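Local coordinates for molybdopterin-guanine dinucleotide biosynthesis protein A (MobA) (Archaeoglobus fulgidus, PDB 3NGW) that probably transfers a guanine nucleotide from GTP to molybdopterin in a late step of molybdenum cofactor biosynthesis, at residues Asp136-Ala141 with Leu150-Arg155; His77-Leu80 with Ser85-Val88. All coordinates share one frame; numbering follows the deposited sequence.

Contact 1 of 2, residues Asp136-Ala141 with Leu150-Arg155; sequences DELERA and LVPLER. With CA (calcium ion), chain B.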
loop_
_atom_site.group_PDB
_atom_site.type_symbol
_atom_site.label_atom_id
_atom_site.label_comp_id
_atom_site.label_asym_id
_atom_site.label_seq_id
_atom_site.Cartn_x
_atom_site.Cartn_y
_atom_site.Cartn_z
ATOM N N ASP A 136 -13.699 11.312 -0.365
ATOM C CA ASP A 136 -15.098 11.296 0.036
ATOM C C ASP A 136 -15.789 9.981 -0.258
ATOM O O ASP A 136 -16.491 9.443 0.592
ATOM C CB ASP A 136 -15.876 12.426 -0.642
ATOM C CG ASP A 136 -15.452 13.795 -0.163
ATOM O OD1 ASP A 136 -15.220 13.951 1.055
ATOM O OD2 ASP A 136 -15.357 14.718 -1.003
ATOM N N GLU A 137 -15.604 9.471 -1.468
ATOM C CA GLU A 137 -16.229 8.214 -1.848
ATOM C C GLU A 137 -15.695 7.059 -0.993
ATOM O O GLU A 137 -16.436 6.132 -0.651
ATOM C CB GLU A 137 -16.000 7.937 -3.336
ATOM C CG GLU A 137 -17.230 7.388 -4.034
ATOM C CD GLU A 137 -18.481 8.206 -3.740
ATOM O OE1 GLU A 137 -18.488 9.428 -4.030
ATOM O OE2 GLU A 137 -19.453 7.622 -3.211
ATOM N N LEU A 138 -14.413 7.121 -0.641
ATOM C CA LEU A 138 -13.805 6.088 0.192
ATOM C C LEU A 138 -14.364 6.168 1.602
ATOM O O LEU A 138 -14.627 5.147 2.232
ATOM C CB LEU A 138 -12.278 6.247 0.235
ATOM C CG LEU A 138 -11.519 5.987 -1.072
ATOM C CD1 LEU A 138 -10.014 6.094 -0.832
ATOM C CD2 LEU A 138 -11.861 4.599 -1.587
ATOM N N GLU A 139 -14.550 7.385 2.096
ATOM C CA GLU A 139 -15.073 7.577 3.441
ATOM C C GLU A 139 -16.529 7.149 3.543
ATOM O O GLU A 139 -16.942 6.604 4.563
ATOM C CB GLU A 139 -14.941 9.032 3.857
ATOM C CG GLU A 139 -15.520 9.318 5.215
ATOM C CD GLU A 139 -15.196 10.713 5.672
ATOM O OE1 GLU A 139 -15.258 11.641 4.837
ATOM O OE2 GLU A 139 -14.885 10.892 6.868
ATOM N N ARG A 140 -17.306 7.403 2.494
ATOM C CA ARG A 140 -18.708 7.009 2.504
ATOM C C ARG A 140 -18.768 5.492 2.619
ATOM O O ARG A 140 -19.582 4.947 3.368
ATOM C CB ARG A 140 -19.420 7.462 1.227
ATOM C CG ARG A 140 -19.602 8.961 1.136
ATOM C CD ARG A 140 -20.543 9.347 0.006
ATOM N NE ARG A 140 -20.511 10.792 -0.226
ATOM C CZ ARG A 140 -19.645 11.405 -1.030
ATOM N NH1 ARG A 140 -18.741 10.701 -1.697
ATOM N NH2 ARG A 140 -19.665 12.728 -1.147
ATOM N N ALA A 141 -17.881 4.815 1.894
ATOM C CA ALA A 141 -17.827 3.355 1.914
ATOM C C ALA A 141 -17.521 2.829 3.315
ATOM O O ALA A 141 -18.100 1.835 3.761
ATOM C CB ALA A 141 -16.775 2.863 0.928
ATOM N N LEU A 150 -13.533 -1.989 -4.625
ATOM C CA LEU A 150 -14.105 -1.895 -5.967
ATOM C C LEU A 150 -15.408 -1.102 -6.017
ATOM O O LEU A 150 -15.720 -0.463 -7.022
ATOM C CB LEU A 150 -14.343 -3.298 -6.541
ATOM C CG LEU A 150 -13.144 -4.251 -6.653
ATOM C CD1 LEU A 150 -12.023 -3.558 -7.426
ATOM C CD2 LEU A 150 -12.657 -4.666 -5.260
ATOM N N VAL A 151 -16.172 -1.144 -4.932
ATOM C CA VAL A 151 -17.440 -0.434 -4.877
ATOM C C VAL A 151 -17.292 1.081 -4.986
ATOM O O VAL A 151 -17.903 1.699 -5.849
ATOM C CB VAL A 151 -18.201 -0.781 -3.583
ATOM C CG1 VAL A 151 -19.477 0.041 -3.489
ATOM C CG2 VAL A 151 -18.519 -2.267 -3.569
ATOM N N PRO A 152 -16.491 1.702 -4.101
ATOM C CA PRO A 152 -16.363 3.157 -4.221
ATOM C C PRO A 152 -15.581 3.600 -5.461
ATOM O O PRO A 152 -15.773 4.711 -5.960
ATOM C CB PRO A 152 -15.701 3.561 -2.903
ATOM C CG PRO A 152 -14.987 2.322 -2.467
ATOM C CD PRO A 152 -15.893 1.209 -2.846
ATOM N N LEU A 153 -14.719 2.726 -5.972
ATOM C CA LEU A 153 -13.939 3.057 -7.161
ATOM C C LEU A 153 -14.831 3.231 -8.391
ATOM O O LEU A 153 -14.481 3.956 -9.324
ATOM C CB LEU A 153 -12.880 1.979 -7.431
ATOM C CG LEU A 153 -11.700 1.983 -6.453
ATOM C CD1 LEU A 153 -10.724 0.877 -6.790
ATOM C CD2 LEU A 153 -11.021 3.346 -6.503
ATOM N N GLU A 154 -15.985 2.568 -8.388
ATOM C CA GLU A 154 -16.913 2.663 -9.508
ATOM C C GLU A 154 -17.588 4.024 -9.559
ATOM O O GLU A 154 -18.029 4.463 -10.620
ATOM C CB GLU A 154 -17.964 1.556 -9.421
ATOM C CG GLU A 154 -17.474 0.208 -9.937
ATOM C CD GLU A 154 -18.454 -0.918 -9.666
ATOM O OE1 GLU A 154 -18.241 -2.032 -10.200
ATOM O OE2 GLU A 154 -19.429 -0.690 -8.913
ATOM N N ARG A 155 -17.662 4.690 -8.412
ATOM C CA ARG A 155 -18.267 6.015 -8.334
ATOM C C ARG A 155 -17.235 7.133 -8.515
ATOM O O ARG A 155 -17.556 8.309 -8.360
ATOM C CB ARG A 155 -18.970 6.203 -6.990
ATOM C CG ARG A 155 -20.368 5.618 -6.897
ATOM C CD ARG A 155 -21.010 6.059 -5.588
ATOM N NE ARG A 155 -22.471 6.058 -5.617
ATOM C CZ ARG A 155 -23.227 4.969 -5.731
ATOM N NH1 ARG A 155 -22.663 3.772 -5.833
ATOM N NH2 ARG A 155 -24.552 5.078 -5.730
HETATM CA CA CA B . -15.200 16.865 0.805
HETATM O O HOH W 1 -12.523 15.844 0.660
HETATM O O HOH W 2 -17.226 16.163 2.570
HETATM O O HOH W 3 -13.957 16.243 2.990
#

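Contact 2 of 2, residues His77-Leu80 with Ser85-Val88; sequences HAAL and SCVV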
loop_
_atom_site.group_PDB
_atom_site.type_symbol
_atom_site.label_atom_id
_atom_site.label_comp_id
_atom_site.label_asym_id
_atom_site.label_seq_id
_atom_site.Cartn_x
_atom_site.Cartn_y
_atom_site.Cartn_z
ATOM N N HIS A 77 -7.945 6.076 2.963
ATOM C CA HIS A 77 -8.686 7.267 3.361
ATOM C C HIS A 77 -7.894 8.060 4.394
ATOM O O HIS A 77 -7.778 9.279 4.295
ATOM C CB HIS A 77 -10.048 6.865 3.948
ATOM C CG HIS A 77 -10.809 8.001 4.562
ATOM N ND1 HIS A 77 -10.825 8.240 5.920
ATOM C CD2 HIS A 77 -11.566 8.976 3.999
ATOM C CE1 HIS A 77 -11.558 9.312 6.168
ATOM N NE2 HIS A 77 -12.018 9.778 5.020
ATOM N N ALA A 78 -7.352 7.353 5.379
ATOM C CA ALA A 78 -6.569 7.982 6.430
ATOM C C ALA A 78 -5.398 8.760 5.838
ATOM O O ALA A 78 -5.125 9.895 6.240
ATOM C CB ALA A 78 -6.053 6.923 7.406
ATOM N N ALA A 79 -4.696 8.151 4.890
ATOM C CA ALA A 79 -3.559 8.820 4.261
ATOM C C ALA A 79 -4.016 10.058 3.486
ATOM O O ALA A 79 -3.373 11.098 3.545
ATOM C CB ALA A 79 -2.820 7.850 3.328
ATOM N N LEU A 80 -5.121 9.952 2.756
ATOM C CA LEU A 80 -5.605 11.102 2.011
ATOM C C LEU A 80 -5.973 12.253 2.941
ATOM O O LEU A 80 -5.702 13.417 2.631
ATOM C CB LEU A 80 -6.804 10.721 1.145
ATOM C CG LEU A 80 -6.454 9.707 0.051
ATOM C CD1 LEU A 80 -7.695 9.377 -0.736
ATOM C CD2 LEU A 80 -5.371 10.260 -0.868
ATOM N N SER A 85 -2.951 13.751 -1.835
ATOM C CA SER A 85 -2.621 12.774 -2.867
ATOM C C SER A 85 -1.337 12.043 -2.525
ATOM O O SER A 85 -0.418 12.611 -1.930
ATOM C CB SER A 85 -2.479 13.456 -4.236
ATOM O OG SER A 85 -1.270 14.198 -4.340
ATOM N N CYS A 86 -1.281 10.775 -2.909
ATOM C CA CYS A 86 -0.116 9.948 -2.637
ATOM C C CYS A 86 -0.262 8.664 -3.409
ATOM O O CYS A 86 -1.270 8.442 -4.068
ATOM C CB CYS A 86 -0.063 9.597 -1.153
ATOM S SG CYS A 86 -1.528 8.664 -0.593
ATOM N N VAL A 87 0.763 7.826 -3.320
ATOM C CA VAL A 87 0.742 6.516 -3.943
ATOM C C VAL A 87 0.690 5.581 -2.749
ATOM O O VAL A 87 1.366 5.820 -1.744
ATOM C CB VAL A 87 2.012 6.237 -4.783
ATOM C CG1 VAL A 87 1.921 6.960 -6.113
ATOM C CG2 VAL A 87 3.248 6.684 -4.021
ATOM N N VAL A 88 -0.135 4.542 -2.846
ATOM C CA VAL A 88 -0.294 3.577 -1.766
ATOM C C VAL A 88 0.487 2.313 -2.079
ATOM O O VAL A 88 0.585 1.894 -3.227
ATOM C CB VAL A 88 -1.786 3.221 -1.551
ATOM C CG1 VAL A 88 -1.929 2.162 -0.465
ATOM C CG2 VAL A 88 -2.563 4.473 -1.166
#

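Contact 1 of 2, residues Asp136-Ala141 with Leu150-Arg155
A helix pair in the MobA-like nucleotidyltransferase domain makes this contact: E137, L138 and A141 of helix 135-143 pack against P152 and R155, on and just after the short helix 150-154. The segment axes run roughly antiparallel, at 140° between their N-to-C directions, and come within 8.9 Å of each other. P152 touches all three residues of the longer helix. Its CG meets two methyls, 3.9 Å from A141 CB and 4.0 Å from L138 CD2, while its CB lies 3.5 Å from the backbone O of E137, an oxygen that also accepts the helical bond from A141 N. The L138 side chain also packs on I73, I76 and L80 of helix 72-83.

At the end of the short helix, the E137 and R155 side chains cross at about a right angle. A bend at chi2 (49°) turns the E137 carboxylate over the aliphatic part of R155, so it is the methylene chain rather than the guanidinium that is touched: R155 NE stays 4.2 Å from E137 OE2, too far for a salt bridge. The other oxygen, OE1, instead pairs with R140 NH1 on the next turn of its own helix. An alanine in place of E137 would probably strip R140 of this carboxylate partner and uncover the R155 methylenes. D136 takes no part in the packing; its OD2 is 2.8 Å from a calcium ion, which three waters also bind. The closest approach to R155 is from E137 OE2 to R155 CD, 3.2 Å.

Contact 2 of 2, residues His77-Leu80 with Ser85-Val88
The backbone leaves helix 72-83 through a short turn and enters strand 86-90, bringing the CA atoms of L80 and S85 to 6.0 Å, in the alpha/beta fold of a GT-A-like nucleotidyltransferase domain where helices pack on a mixed sheet. The contact is small and apolar, with no hydrogen bond between the segments. A79 and L80 meet the start of the strand, with the sulfur of C86 as their common partner. The C86 side chain points at the helix, and its chi1 of 60° sets SG between the backbone N and the carbonyl carbon, where it faces both A79 CB and one branch of L80. S85, just before the strand, turns its side chain away from the helix, and its OG hydrogen-bonds to E109.

The CD2 branch of L80 approaches the strand, lying 4.2 Å from the CA of S85, and the L80 side chain also packs on A135 and L138 of helix 135-143 and on Y130 of the neighbouring strand. A79 likewise touches A4 of strand 2-6, so helix 72-83 covers more than one strand here. At C86 the two helix residues come equally near: SG is 4.2 Å from A79 CB and 4.2 Å from L80 CD2.

Overall arrangement
Contact 2 closes before contact 1 opens along the chain, and their centres lie 14 Å apart within one MobA-like domain. Helix 72-83 joins them: it lies against strand 86-90 in contact 2, near the middle of the seven-stranded mixed sheet, and it also meets helix 135-143, which packs on helix 150-154 in contact 1. Direct touches tie the two contacts, L138 CD1 to L80 CD1 at 4.0 Å and E139 CB to H77 NE2 at 3.2 Å, and R81 forms salt bridges with D136 and E139. The short helix 150-154 is thus connected to the sheet through two helices in turn, 135-143 and 72-83, while D136 holds a calcium ion beside contact 1.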